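Local coordinates for protein binary enterotoxin of Clostridium perfringens component a (Clostridium perfringens, PDB 5WU0) that binds NAD(+) and NADH and probably acts as the ADP-ribosyltransferase component of a two-part clostridial enterotoxin, at residues A[340-345]-A[384-389]; A[295-300]-A[360-365]; A[396-401]-A[414-419]. All coordinates share one frame; numbering follows the deposited sequence.

Interaction 1. Residues A[340-345]-A[384-389]; sequences FISTTV and EVLIDH. With NAI (1,4-dihydronicotinamide adenine dinucleotide), chain B.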
loop_
_atom_site.group_PDB
_atom_site.type_symbol
_atom_site.label_atom_id
_atom_site.label_comp_id
_atom_site.label_asym_id
_atom_site.label_seq_id
_atom_site.Cartn_x
_atom_site.Cartn_y
_atom_site.Cartn_z
ATOM N N PHE A 340 11.054 19.774 1.484
ATOM C CA PHE A 340 9.952 19.554 0.541
ATOM C C PHE A 340 10.008 18.064 0.182
ATOM O O PHE A 340 11.083 17.481 0.173
ATOM C CB PHE A 340 10.065 20.437 -0.719
ATOM C CG PHE A 340 9.802 21.902 -0.471
ATOM C CD1 PHE A 340 8.533 22.347 -0.122
ATOM C CD2 PHE A 340 10.816 22.827 -0.592
ATOM C CE1 PHE A 340 8.294 23.690 0.116
ATOM C CE2 PHE A 340 10.586 24.168 -0.360
ATOM C CZ PHE A 340 9.326 24.601 -0.010
ATOM N N ILE A 341 8.864 17.448 -0.099
ATOM C CA ILE A 341 8.846 16.040 -0.480
ATOM C C ILE A 341 8.408 15.853 -1.933
ATOM O O ILE A 341 7.225 15.987 -2.253
ATOM C CB ILE A 341 7.906 15.205 0.433
ATOM C CG1 ILE A 341 8.094 15.592 1.904
ATOM C CG2 ILE A 341 8.130 13.697 0.211
ATOM C CD1 ILE A 341 7.219 14.785 2.879
ATOM N N SER A 342 9.366 15.550 -2.809
ATOM C CA SER A 342 9.061 15.164 -4.186
ATOM C C SER A 342 8.549 13.718 -4.231
ATOM O O SER A 342 9.257 12.783 -3.839
ATOM C CB SER A 342 10.297 15.321 -5.090
ATOM O OG SER A 342 10.570 16.692 -5.357
ATOM N N THR A 343 7.310 13.546 -4.681
ATOM C CA THR A 343 6.706 12.226 -4.775
ATOM C C THR A 343 6.125 12.036 -6.164
ATOM O O THR A 343 5.890 13.011 -6.890
ATOM C CB THR A 343 5.573 12.000 -3.751
ATOM O OG1 THR A 343 4.375 12.623 -4.233
ATOM C CG2 THR A 343 5.937 12.562 -2.383
ATOM N N THR A 344 5.915 10.774 -6.529
ATOM C CA THR A 344 5.284 10.439 -7.789
ATOM C C THR A 344 4.056 9.582 -7.510
ATOM O O THR A 344 4.089 8.699 -6.642
ATOM C CB THR A 344 6.271 9.727 -8.749
ATOM O OG1 THR A 344 5.557 9.243 -9.899
ATOM C CG2 THR A 344 6.948 8.572 -8.051
ATOM N N VAL A 345 2.956 9.861 -8.214
ATOM C CA VAL A 345 1.714 9.123 -7.968
ATOM C C VAL A 345 1.719 7.766 -8.662
ATOM O O VAL A 345 0.779 6.963 -8.503
ATOM C CB VAL A 345 0.466 9.906 -8.422
ATOM C CG1 VAL A 345 0.319 11.188 -7.620
ATOM C CG2 VAL A 345 0.514 10.185 -9.901
ATOM N N GLU A 384 4.398 14.166 -10.834
ATOM C CA GLU A 384 4.833 14.540 -9.495
ATOM C C GLU A 384 3.753 15.229 -8.655
ATOM O O GLU A 384 3.056 16.136 -9.120
ATOM C CB GLU A 384 6.076 15.449 -9.564
ATOM C CG GLU A 384 6.628 15.775 -8.153
ATOM C CD GLU A 384 7.995 16.448 -8.139
ATOM O OE1 GLU A 384 8.645 16.565 -9.204
ATOM O OE2 GLU A 384 8.428 16.859 -7.040
ATOM N N VAL A 385 3.612 14.777 -7.413
ATOM C CA VAL A 385 2.951 15.584 -6.400
ATOM C C VAL A 385 4.001 16.083 -5.414
ATOM O O VAL A 385 4.720 15.275 -4.808
ATOM C CB VAL A 385 1.861 14.823 -5.649
ATOM C CG1 VAL A 385 1.458 15.626 -4.429
ATOM C CG2 VAL A 385 0.662 14.586 -6.562
ATOM N N LEU A 386 4.106 17.412 -5.293
ATOM C CA LEU A 386 5.098 18.053 -4.427
ATOM C C LEU A 386 4.472 18.489 -3.109
ATOM O O LEU A 386 3.491 19.235 -3.098
ATOM C CB LEU A 386 5.718 19.262 -5.125
ATOM C CG LEU A 386 6.832 19.958 -4.346
ATOM C CD1 LEU A 386 7.925 18.945 -3.967
ATOM C CD2 LEU A 386 7.405 21.127 -5.160
ATOM N N ILE A 387 5.042 18.034 -1.998
ATOM C CA ILE A 387 4.443 18.261 -0.690
ATOM C C ILE A 387 5.224 19.325 0.082
ATOM O O ILE A 387 6.461 19.332 0.053
ATOM C CB ILE A 387 4.394 16.964 0.138
ATOM C CG1 ILE A 387 4.019 15.776 -0.749
ATOM C CG2 ILE A 387 3.416 17.094 1.324
ATOM C CD1 ILE A 387 3.856 14.457 0.033
ATOM N N ASP A 388 4.493 20.212 0.761
ATOM C CA ASP A 388 5.072 21.291 1.558
ATOM C C ASP A 388 6.017 20.741 2.616
ATOM O O ASP A 388 5.832 19.633 3.118
ATOM C CB ASP A 388 3.964 22.116 2.229
ATOM C CG ASP A 388 4.418 23.548 2.605
ATOM O OD1 ASP A 388 5.505 23.995 2.161
ATOM O OD2 ASP A 388 3.662 24.236 3.335
ATOM N N HIS A 389 7.021 21.527 2.969
ATOM C CA HIS A 389 7.953 21.117 4.008
ATOM C C HIS A 389 7.326 21.152 5.396
ATOM O O HIS A 389 6.340 21.859 5.643
ATOM C CB HIS A 389 9.197 22.007 3.990
ATOM C CG HIS A 389 8.941 23.428 4.408
ATOM N ND1 HIS A 389 9.161 23.873 5.691
ATOM C CD2 HIS A 389 8.519 24.503 3.700
ATOM C CE1 HIS A 389 8.876 25.166 5.761
ATOM N NE2 HIS A 389 8.484 25.570 4.567
HETATM P PA NAI B . 15.723 15.430 -2.830
HETATM O O1A NAI B . 16.272 16.796 -2.502
HETATM O O2A NAI B . 14.473 14.957 -2.122
HETATM O O5B NAI B . 16.913 14.360 -2.608
HETATM C C5B NAI B . 18.273 14.789 -2.592
HETATM C C4B NAI B . 19.104 13.941 -1.638
HETATM O O4B NAI B . 18.899 14.408 -0.298
HETATM C C3B NAI B . 18.721 12.463 -1.694
HETATM O O3B NAI B . 19.911 11.670 -1.596
HETATM C C2B NAI B . 17.845 12.269 -0.471
HETATM O O2B NAI B . 17.944 10.950 0.087
HETATM C C1B NAI B . 18.342 13.342 0.489
HETATM N N9A NAI B . 17.212 13.839 1.311
HETATM C C8A NAI B . 16.007 14.252 0.874
HETATM N N7A NAI B . 15.216 14.640 1.915
HETATM C C5A NAI B . 15.927 14.452 3.046
HETATM C C6A NAI B . 15.715 14.627 4.498
HETATM N N6A NAI B . 14.555 15.102 4.978
HETATM N N1A NAI B . 16.715 14.291 5.342
HETATM C C2A NAI B . 17.885 13.804 4.892
HETATM N N3A NAI B . 18.151 13.614 3.589
HETATM C C4A NAI B . 17.232 13.911 2.639
HETATM O O3 NAI B . 15.460 15.278 -4.410
HETATM P PN NAI B . 15.485 13.869 -5.227
HETATM O O1N NAI B . 16.825 13.190 -5.051
HETATM O O2N NAI B . 14.207 13.097 -4.997
HETATM O O5D NAI B . 15.388 14.423 -6.734
HETATM C C5D NAI B . 14.389 15.396 -7.010
HETATM C C4D NAI B . 14.204 15.475 -8.505
HETATM O O4D NAI B . 13.545 14.269 -8.897
HETATM C C3D NAI B . 13.287 16.636 -8.853
HETATM O O3D NAI B . 13.600 17.115 -10.168
HETATM C C2D NAI B . 11.922 15.988 -8.864
HETATM O O2D NAI B . 11.054 16.659 -9.766
HETATM C C1D NAI B . 12.198 14.550 -9.290
HETATM N N1N NAI B . 11.297 13.596 -8.636
HETATM C C2N NAI B . 11.795 12.649 -7.804
HETATM C C3N NAI B . 10.965 11.717 -7.175
HETATM C C7N NAI B . 11.518 10.658 -6.258
HETATM O O7N NAI B . 10.925 9.587 -6.195
HETATM N N7N NAI B . 12.627 10.902 -5.548
HETATM C C4N NAI B . 9.472 11.743 -7.383
HETATM C C5N NAI B . 9.061 12.813 -8.289
HETATM C C6N NAI B . 9.981 13.684 -8.870
#
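Ser342 and Glu384 reach along the same face of two antiparallel strands and join, although they are not paired in the register. Ser342 OG donates to Glu384 OE2 at 2.7 Å, on the syn side and 29° out of the carboxylate plane. The other oxygen, Glu384 OE1, takes a very short bond of 2.5 Å from O2D, a ribose hydroxyl of the bound dinucleotide. CG of Glu384 stands anti to the backbone N (chi1 -176°) and the chain runs on extended, carrying the carboxylate to the ribose. Ser342, itself bonded to Tyr249, positions that carboxylate. They occupy the places of the STS motif (here Ser-Thr-Thr) and the ExE glutamate of arginine-type ADP-ribosyltransferases. On the other face, Thr343 OG1 donates to Val385 O at 2.7 Å, and Thr343 N reaches the same oxygen. At the far end the His389 and Phe340 rings form an offset edge-to-face pair, planes at 88°, with His389 CD2 over the rim near Phe340 CE1. Strand 341-344 is outermost in a three-stranded sheet, with strand 384-387 in the middle. Phe340 and Leu386 lie against helices 240-263 and 272-286. Val385 and Ile387 pack on strand 358-364, and Thr343 OG1 bonds Thr297 OG1.

Interaction 2. Residues A[295-300]-A[360-365]; sequences IITYRR and LRLHLP. With NAI (1,4-dihydronicotinamide adenine dinucleotide), chain B.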
loop_
_atom_site.group_PDB
_atom_site.type_symbol
_atom_site.label_atom_id
_atom_site.label_comp_id
_atom_site.label_asym_id
_atom_site.label_seq_id
_atom_site.Cartn_x
_atom_site.Cartn_y
_atom_site.Cartn_z
ATOM N N ILE A 295 -5.122 10.095 -1.194
ATOM C CA ILE A 295 -4.449 9.486 -2.334
ATOM C C ILE A 295 -3.102 8.873 -1.956
ATOM O O ILE A 295 -2.375 9.411 -1.127
ATOM C CB ILE A 295 -4.252 10.518 -3.466
ATOM C CG1 ILE A 295 -3.560 9.871 -4.670
ATOM C CG2 ILE A 295 -3.463 11.725 -2.949
ATOM C CD1 ILE A 295 -3.539 10.740 -5.907
ATOM N N ILE A 296 -2.783 7.726 -2.549
ATOM C CA ILE A 296 -1.453 7.166 -2.406
ATOM C C ILE A 296 -0.481 7.820 -3.381
ATOM O O ILE A 296 -0.792 7.985 -4.565
ATOM C CB ILE A 296 -1.430 5.642 -2.660
ATOM C CG1 ILE A 296 -2.578 4.954 -1.928
ATOM C CG2 ILE A 296 -0.093 5.080 -2.240
ATOM C CD1 ILE A 296 -2.528 5.140 -0.421
ATOM N N THR A 297 0.697 8.174 -2.882
ATOM C CA THR A 297 1.778 8.636 -3.732
ATOM C C THR A 297 3.072 7.893 -3.359
ATOM O O THR A 297 3.129 7.266 -2.299
ATOM C CB THR A 297 1.959 10.163 -3.624
ATOM O OG1 THR A 297 2.772 10.630 -4.714
ATOM C CG2 THR A 297 2.572 10.549 -2.265
ATOM N N TYR A 298 4.092 7.934 -4.222
ATOM C CA TYR A 298 5.316 7.143 -3.988
ATOM C C TYR A 298 6.580 7.991 -4.044
ATOM O O TYR A 298 6.616 9.041 -4.696
ATOM C CB TYR A 298 5.447 6.000 -5.008
ATOM C CG TYR A 298 4.258 5.064 -5.098
ATOM C CD1 TYR A 298 3.161 5.375 -5.896
ATOM C CD2 TYR A 298 4.249 3.849 -4.417
ATOM C CE1 TYR A 298 2.073 4.527 -5.985
ATOM C CE2 TYR A 298 3.161 2.983 -4.499
ATOM C CZ TYR A 298 2.079 3.324 -5.282
ATOM O OH TYR A 298 1.000 2.471 -5.361
ATOM N N ARG A 299 7.626 7.522 -3.371
ATOM C CA ARG A 299 8.925 8.178 -3.432
ATOM C C ARG A 299 10.071 7.169 -3.329
ATOM O O ARG A 299 10.126 6.361 -2.402
ATOM C CB ARG A 299 9.066 9.236 -2.328
ATOM C CG ARG A 299 10.486 9.816 -2.224
ATOM C CD ARG A 299 10.624 10.976 -1.214
ATOM N NE ARG A 299 12.036 11.311 -1.021
ATOM C CZ ARG A 299 12.756 12.079 -1.841
ATOM N NH1 ARG A 299 12.195 12.628 -2.914
ATOM N NH2 ARG A 299 14.043 12.308 -1.587
ATOM N N ARG A 300 10.984 7.222 -4.297
ATOM C CA ARG A 300 12.236 6.503 -4.195
ATOM C C ARG A 300 13.135 7.329 -3.271
ATOM O O ARG A 300 13.603 8.422 -3.631
ATOM C CB ARG A 300 12.853 6.287 -5.587
ATOM C CG ARG A 300 11.905 5.563 -6.559
ATOM C CD ARG A 300 11.470 4.208 -5.959
ATOM N NE ARG A 300 10.311 3.595 -6.616
ATOM C CZ ARG A 300 10.315 2.393 -7.194
ATOM N NH1 ARG A 300 11.422 1.656 -7.233
ATOM N NH2 ARG A 300 9.205 1.928 -7.751
ATOM N N LEU A 360 8.989 4.568 -0.679
ATOM C CA LEU A 360 7.898 5.148 0.100
ATOM C C LEU A 360 6.572 4.923 -0.609
ATOM O O LEU A 360 6.438 5.217 -1.793
ATOM C CB LEU A 360 8.110 6.645 0.327
ATOM C CG LEU A 360 7.175 7.283 1.361
ATOM C CD1 LEU A 360 7.392 6.602 2.708
ATOM C CD2 LEU A 360 7.407 8.794 1.475
ATOM N N ARG A 361 5.603 4.385 0.113
ATOM C CA ARG A 361 4.231 4.310 -0.371
ATOM C C ARG A 361 3.378 5.108 0.611
ATOM O O ARG A 361 3.007 4.598 1.652
ATOM C CB ARG A 361 3.746 2.861 -0.462
ATOM C CG ARG A 361 2.286 2.722 -0.871
ATOM C CD ARG A 361 1.993 1.346 -1.504
ATOM N NE ARG A 361 2.126 0.238 -0.559
ATOM C CZ ARG A 361 1.995 -1.048 -0.879
ATOM N NH1 ARG A 361 1.713 -1.413 -2.127
ATOM N NH2 ARG A 361 2.139 -1.978 0.055
ATOM N N LEU A 362 3.081 6.358 0.268
ATOM C CA LEU A 362 2.537 7.328 1.216
ATOM C C LEU A 362 1.031 7.522 1.094
ATOM O O LEU A 362 0.526 7.919 0.029
ATOM C CB LEU A 362 3.229 8.687 1.016
ATOM C CG LEU A 362 2.958 9.849 1.987
ATOM C CD1 LEU A 362 3.269 9.452 3.444
ATOM C CD2 LEU A 362 3.764 11.079 1.606
ATOM N N HIS A 363 0.317 7.280 2.190
ATOM C CA HIS A 363 -1.066 7.714 2.278
ATOM C C HIS A 363 -1.036 9.225 2.464
ATOM O O HIS A 363 -0.627 9.731 3.514
ATOM C CB HIS A 363 -1.829 7.026 3.424
ATOM C CG HIS A 363 -3.232 7.531 3.593
ATOM N ND1 HIS A 363 -4.314 6.960 2.953
ATOM C CD2 HIS A 363 -3.726 8.578 4.299
ATOM C CE1 HIS A 363 -5.416 7.618 3.275
ATOM N NE2 HIS A 363 -5.086 8.613 4.080
ATOM N N LEU A 364 -1.426 9.935 1.409
ATOM C CA LEU A 364 -1.478 11.390 1.396
ATOM C C LEU A 364 -2.939 11.800 1.590
ATOM O O LEU A 364 -3.759 11.644 0.680
ATOM C CB LEU A 364 -0.893 11.933 0.080
ATOM C CG LEU A 364 -0.878 13.430 -0.220
ATOM C CD1 LEU A 364 -0.171 14.163 0.913
ATOM C CD2 LEU A 364 -0.244 13.755 -1.620
ATOM N N PRO A 365 -3.270 12.296 2.798
ATOM C CA PRO A 365 -4.634 12.608 3.265
ATOM C C PRO A 365 -5.307 13.774 2.544
ATOM O O PRO A 365 -4.626 14.679 2.082
ATOM C CB PRO A 365 -4.432 12.998 4.738
ATOM C CG PRO A 365 -3.054 12.566 5.100
ATOM C CD PRO A 365 -2.258 12.598 3.827
HETATM P PA NAI B . 15.723 15.430 -2.830
HETATM O O1A NAI B . 16.272 16.796 -2.502
HETATM O O2A NAI B . 14.473 14.957 -2.122
HETATM O O5B NAI B . 16.913 14.360 -2.608
HETATM C C5B NAI B . 18.273 14.789 -2.592
HETATM C C4B NAI B . 19.104 13.941 -1.638
HETATM O O4B NAI B . 18.899 14.408 -0.298
HETATM C C3B NAI B . 18.721 12.463 -1.694
HETATM O O3B NAI B . 19.911 11.670 -1.596
HETATM C C2B NAI B . 17.845 12.269 -0.471
HETATM O O2B NAI B . 17.944 10.950 0.087
HETATM C C1B NAI B . 18.342 13.342 0.489
HETATM N N9A NAI B . 17.212 13.839 1.311
HETATM C C8A NAI B . 16.007 14.252 0.874
HETATM N N7A NAI B . 15.216 14.640 1.915
HETATM C C5A NAI B . 15.927 14.452 3.046
HETATM C C6A NAI B . 15.715 14.627 4.498
HETATM N N6A NAI B . 14.555 15.102 4.978
HETATM N N1A NAI B . 16.715 14.291 5.342
HETATM C C2A NAI B . 17.885 13.804 4.892
HETATM N N3A NAI B . 18.151 13.614 3.589
HETATM C C4A NAI B . 17.232 13.911 2.639
HETATM O O3 NAI B . 15.460 15.278 -4.410
HETATM P PN NAI B . 15.485 13.869 -5.227
HETATM O O1N NAI B . 16.825 13.190 -5.051
HETATM O O2N NAI B . 14.207 13.097 -4.997
HETATM O O5D NAI B . 15.388 14.423 -6.734
HETATM C C5D NAI B . 14.389 15.396 -7.010
HETATM C C4D NAI B . 14.204 15.475 -8.505
HETATM O O4D NAI B . 13.545 14.269 -8.897
HETATM C C3D NAI B . 13.287 16.636 -8.853
HETATM O O3D NAI B . 13.600 17.115 -10.168
HETATM C C2D NAI B . 11.922 15.988 -8.864
HETATM O O2D NAI B . 11.054 16.659 -9.766
HETATM C C1D NAI B . 12.198 14.550 -9.290
HETATM N N1N NAI B . 11.297 13.596 -8.636
HETATM C C2N NAI B . 11.795 12.649 -7.804
HETATM C C3N NAI B . 10.965 11.717 -7.175
HETATM C C7N NAI B . 11.518 10.658 -6.258
HETATM O O7N NAI B . 10.925 9.587 -6.195
HETATM N N7N NAI B . 12.627 10.902 -5.548
HETATM C C4N NAI B . 9.472 11.743 -7.383
HETATM C C5N NAI B . 9.061 12.813 -8.289
HETATM C C6N NAI B . 9.981 13.684 -8.870
HETATM O O HOH W 1 0.361 -0.174 -4.535
#
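This contact joins the outermost strand 295-301 of a five-stranded mixed sheet to its neighbour 358-364, and it carries the arginine that meets the dinucleotide phosphates in the NAD site. Arg299 pairs with Leu360, and their CB atoms lie 3.8 Å apart. From there the arginine chain runs extended to NE, with CG anti to the backbone N (chi1 172°), and leaves the strand for the ligand. Arg299 NH1 donates to O2N of the dinucleotide at 2.9 Å. Arg299 NH2 makes a weak bond to O2A, on the other phosphate, and a salt bridge with Glu305. The backbone of Arg300 grips the nicotinamide amide twice: Arg300 N donates to O7N at 3.0 Å, and Arg300 O accepts from N7N at 3.3 Å.

Six backbone bonds zip the strands, at the pairs Ile295-Leu364, Thr297-Leu362 and Arg299-Leu360. On the face of Tyr298, the ring and the Arg361 chain lie side by side, with Tyr298 CE2 3.6 Å from Arg361 CD. A water donates to Tyr298 OH and accepts from Arg361 NH1. Tyr298 OH also bonds Asn215, and Arg361 is paired with Asp417 and Asp138. On the opposite face, Thr297 CG2 packs on Leu362 CB at 3.8 Å. The Tyr298 face is mixed: Ile296 CG2 also lies against Arg361 CG, and it meets residues of the first half of the chain such as Asp138. The Thr297 face is mostly apolar apart from Arg299. The cationic Arg299 probably offsets phosphate charge, while the paired amide bonds fix the rotation of the nicotinamide carboxamide.

Interaction 3. Residues A[396-401]-A[414-419]; sequences DNITEY and LIIDAT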
loop_
_atom_site.group_PDB
_atom_site.type_symbol
_atom_site.label_atom_id
_atom_site.label_comp_id
_atom_site.label_asym_id
_atom_site.label_seq_id
_atom_site.Cartn_x
_atom_site.Cartn_y
_atom_site.Cartn_z
ATOM N N ASP A 396 3.968 2.964 9.033
ATOM C CA ASP A 396 2.927 1.947 9.269
ATOM C C ASP A 396 3.389 0.508 9.026
ATOM O O ASP A 396 2.960 -0.441 9.708
ATOM C CB ASP A 396 1.721 2.225 8.371
ATOM C CG ASP A 396 1.180 3.628 8.539
ATOM O OD1 ASP A 396 0.973 4.052 9.705
ATOM O OD2 ASP A 396 0.979 4.306 7.497
ATOM N N ASN A 397 4.243 0.341 8.025
ATOM C CA ASN A 397 4.694 -0.985 7.667
ATOM C C ASN A 397 5.930 -0.920 6.798
ATOM O O ASN A 397 6.189 0.060 6.093
ATOM C CB ASN A 397 3.586 -1.776 6.950
ATOM C CG ASN A 397 3.635 -3.274 7.275
ATOM O OD1 ASN A 397 4.648 -3.786 7.745
ATOM N ND2 ASN A 397 2.534 -3.973 7.039
ATOM N N ILE A 398 6.695 -1.988 6.884
ATOM C CA ILE A 398 7.868 -2.192 6.077
ATOM C C ILE A 398 7.766 -3.612 5.519
ATOM O O ILE A 398 7.681 -4.585 6.276
ATOM C CB ILE A 398 9.151 -1.996 6.897
ATOM C CG1 ILE A 398 9.187 -0.584 7.497
ATOM C CG2 ILE A 398 10.374 -2.222 6.025
ATOM C CD1 ILE A 398 10.288 -0.373 8.497
ATOM N N THR A 399 7.731 -3.715 4.194
ATOM C CA THR A 399 7.593 -4.995 3.505
ATOM C C THR A 399 8.719 -5.142 2.487
ATOM O O THR A 399 8.921 -4.266 1.645
ATOM C CB THR A 399 6.246 -5.111 2.773
ATOM O OG1 THR A 399 5.162 -4.794 3.667
ATOM C CG2 THR A 399 6.073 -6.509 2.213
ATOM N N GLU A 400 9.459 -6.238 2.560
ATOM C CA GLU A 400 10.558 -6.439 1.629
ATOM C C GLU A 400 10.071 -7.097 0.345
ATOM O O GLU A 400 9.129 -7.887 0.356
ATOM C CB GLU A 400 11.654 -7.292 2.269
ATOM C CG GLU A 400 11.173 -8.655 2.715
ATOM C CD GLU A 400 12.102 -9.303 3.726
ATOM O OE1 GLU A 400 13.289 -9.525 3.393
ATOM O OE2 GLU A 400 11.639 -9.590 4.856
ATOM N N TYR A 401 10.716 -6.766 -0.768
ATOM C CA TYR A 401 10.568 -7.588 -1.958
ATOM C C TYR A 401 11.920 -7.625 -2.637
ATOM O O TYR A 401 12.781 -6.795 -2.330
ATOM C CB TYR A 401 9.464 -7.053 -2.876
ATOM C CG TYR A 401 9.907 -6.065 -3.936
ATOM C CD1 TYR A 401 10.042 -4.706 -3.644
ATOM C CD2 TYR A 401 10.159 -6.486 -5.239
ATOM C CE1 TYR A 401 10.433 -3.785 -4.629
ATOM C CE2 TYR A 401 10.550 -5.589 -6.220
ATOM C CZ TYR A 401 10.685 -4.237 -5.913
ATOM O OH TYR A 401 11.076 -3.352 -6.892
ATOM N N LEU A 414 12.902 -2.196 0.379
ATOM C CA LEU A 414 11.913 -2.066 1.440
ATOM C C LEU A 414 10.788 -1.126 1.039
ATOM O O LEU A 414 11.017 0.046 0.722
ATOM C CB LEU A 414 12.584 -1.581 2.726
ATOM C CG LEU A 414 13.771 -2.446 3.162
ATOM C CD1 LEU A 414 14.360 -1.945 4.477
ATOM C CD2 LEU A 414 13.339 -3.925 3.281
ATOM N N ILE A 415 9.571 -1.653 1.042
ATOM C CA ILE A 415 8.383 -0.852 0.776
ATOM C C ILE A 415 7.864 -0.233 2.069
ATOM O O ILE A 415 7.367 -0.938 2.941
ATOM C CB ILE A 415 7.279 -1.701 0.138
ATOM C CG1 ILE A 415 7.819 -2.370 -1.121
ATOM C CG2 ILE A 415 6.025 -0.852 -0.148
ATOM C CD1 ILE A 415 6.771 -3.161 -1.866
ATOM N N ILE A 416 7.992 1.082 2.195
ATOM C CA ILE A 416 7.650 1.727 3.447
ATOM C C ILE A 416 6.254 2.310 3.344
ATOM O O ILE A 416 6.044 3.342 2.730
ATOM C CB ILE A 416 8.675 2.821 3.842
ATOM C CG1 ILE A 416 9.970 2.187 4.338
ATOM C CG2 ILE A 416 8.191 3.575 5.032
ATOM C CD1 ILE A 416 10.928 1.817 3.270
ATOM N N ASP A 417 5.281 1.612 3.915
ATOM C CA ASP A 417 3.946 2.175 3.993
ATOM C C ASP A 417 3.919 3.188 5.120
ATOM O O ASP A 417 4.304 2.891 6.253
ATOM C CB ASP A 417 2.900 1.096 4.204
ATOM C CG ASP A 417 2.475 0.448 2.910
ATOM O OD1 ASP A 417 1.774 1.118 2.113
ATOM O OD2 ASP A 417 2.833 -0.732 2.695
ATOM N N ALA A 418 3.478 4.395 4.804
ATOM C CA ALA A 418 3.537 5.472 5.769
ATOM C C ALA A 418 2.320 6.356 5.605
ATOM O O ALA A 418 1.664 6.319 4.567
ATOM C CB ALA A 418 4.819 6.282 5.609
ATOM N N THR A 419 2.011 7.110 6.657
ATOM C CA THR A 419 0.939 8.094 6.642
ATOM C C THR A 419 1.555 9.470 6.899
ATOM O O THR A 419 2.358 9.628 7.823
ATOM C CB THR A 419 -0.133 7.786 7.708
ATOM O OG1 THR A 419 -0.620 6.443 7.548
ATOM C CG2 THR A 419 -1.296 8.796 7.617
HETATM O O HOH W 2 4.904 -1.750 3.905
#
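Asp396 has CG anti to its carbonyl carbon (chi1 -55°), and Thr419 OG1 sits the same way on its own residue (chi1 -54°). Both torsions swing the polar group beside its own backbone N. The two side chains cross at about a right angle. Thr419 OG1 donates to Asp396 OD2 at 2.7 Å, on the syn side and 17° out of the carboxylate plane. The other oxygen, Asp396 OD1, is salt-bridged to Lys394.

Next to this bond the strand 391-403 carries a classic beta bulge. Two of its residues, Asp396 and Asn397, lie against the single residue Asp417. Asp417 O accepts from Asp396 N at 2.8 Å and from Asn397 N at 3.1 Å. Regular antiparallel pairing follows, with two backbone bonds between Thr399 and Ile415.

A water sits on the face of Thr399 and Asp417. It accepts from Thr399 OG1 and donates to Ile415 O and to Asp417 OD2, the last at 2.6 Å. Asn397 ND2 goes to Asp101 O. Further along the same face, Ile415 CD1 touches Tyr401 CD1 at 4.0 Å, and both residues lie against helix 36-60.

The reverse face is mostly apolar, with Glu400 at its rim. The Ile398 and Leu414 side chains cross at a slant, with Ile398 CG2 4.0 Å from Leu414 CB. Leu414 CD2 lies 3.9 Å from Glu400 CB. Helix 320-330 covers this side, with Phe326 on both Ile398 and Leu414. The two strands form a beta hairpin in the five-stranded sheet.

The hairpin is thus mainly apolar on the helix 320-330 side and mixed on the other. Each of the two aspartates has a cationic partner, Lys394 for Asp396 and Arg361 for Asp417, which probably keeps both ionised.

Overall arrangement
Interactions 2 and 3 belong to one five-stranded sheet, where strands 358-364 and 411-420 are neighbours. Arg361 and Asp417 tie them by a salt bridge. Interaction 1 lies in the separate three-stranded sheet and meets interaction 2 through Thr343 with Thr297 and Thr344 with Tyr298. Interactions 1 and 3 do not touch. All three are largely buried, but interaction 3 also has an exposed residue, Glu400. Interactions 1 and 2 share the dinucleotide: 384-389 supplies a carboxylate for a ribose, whereas 295-300 supplies a guanidinium for phosphates and backbone for nicotinamide. Interaction 3, away from the ligand, differs by its beta bulge. A water bridges side chains in interaction 2 and joins the mixed face of interaction 3.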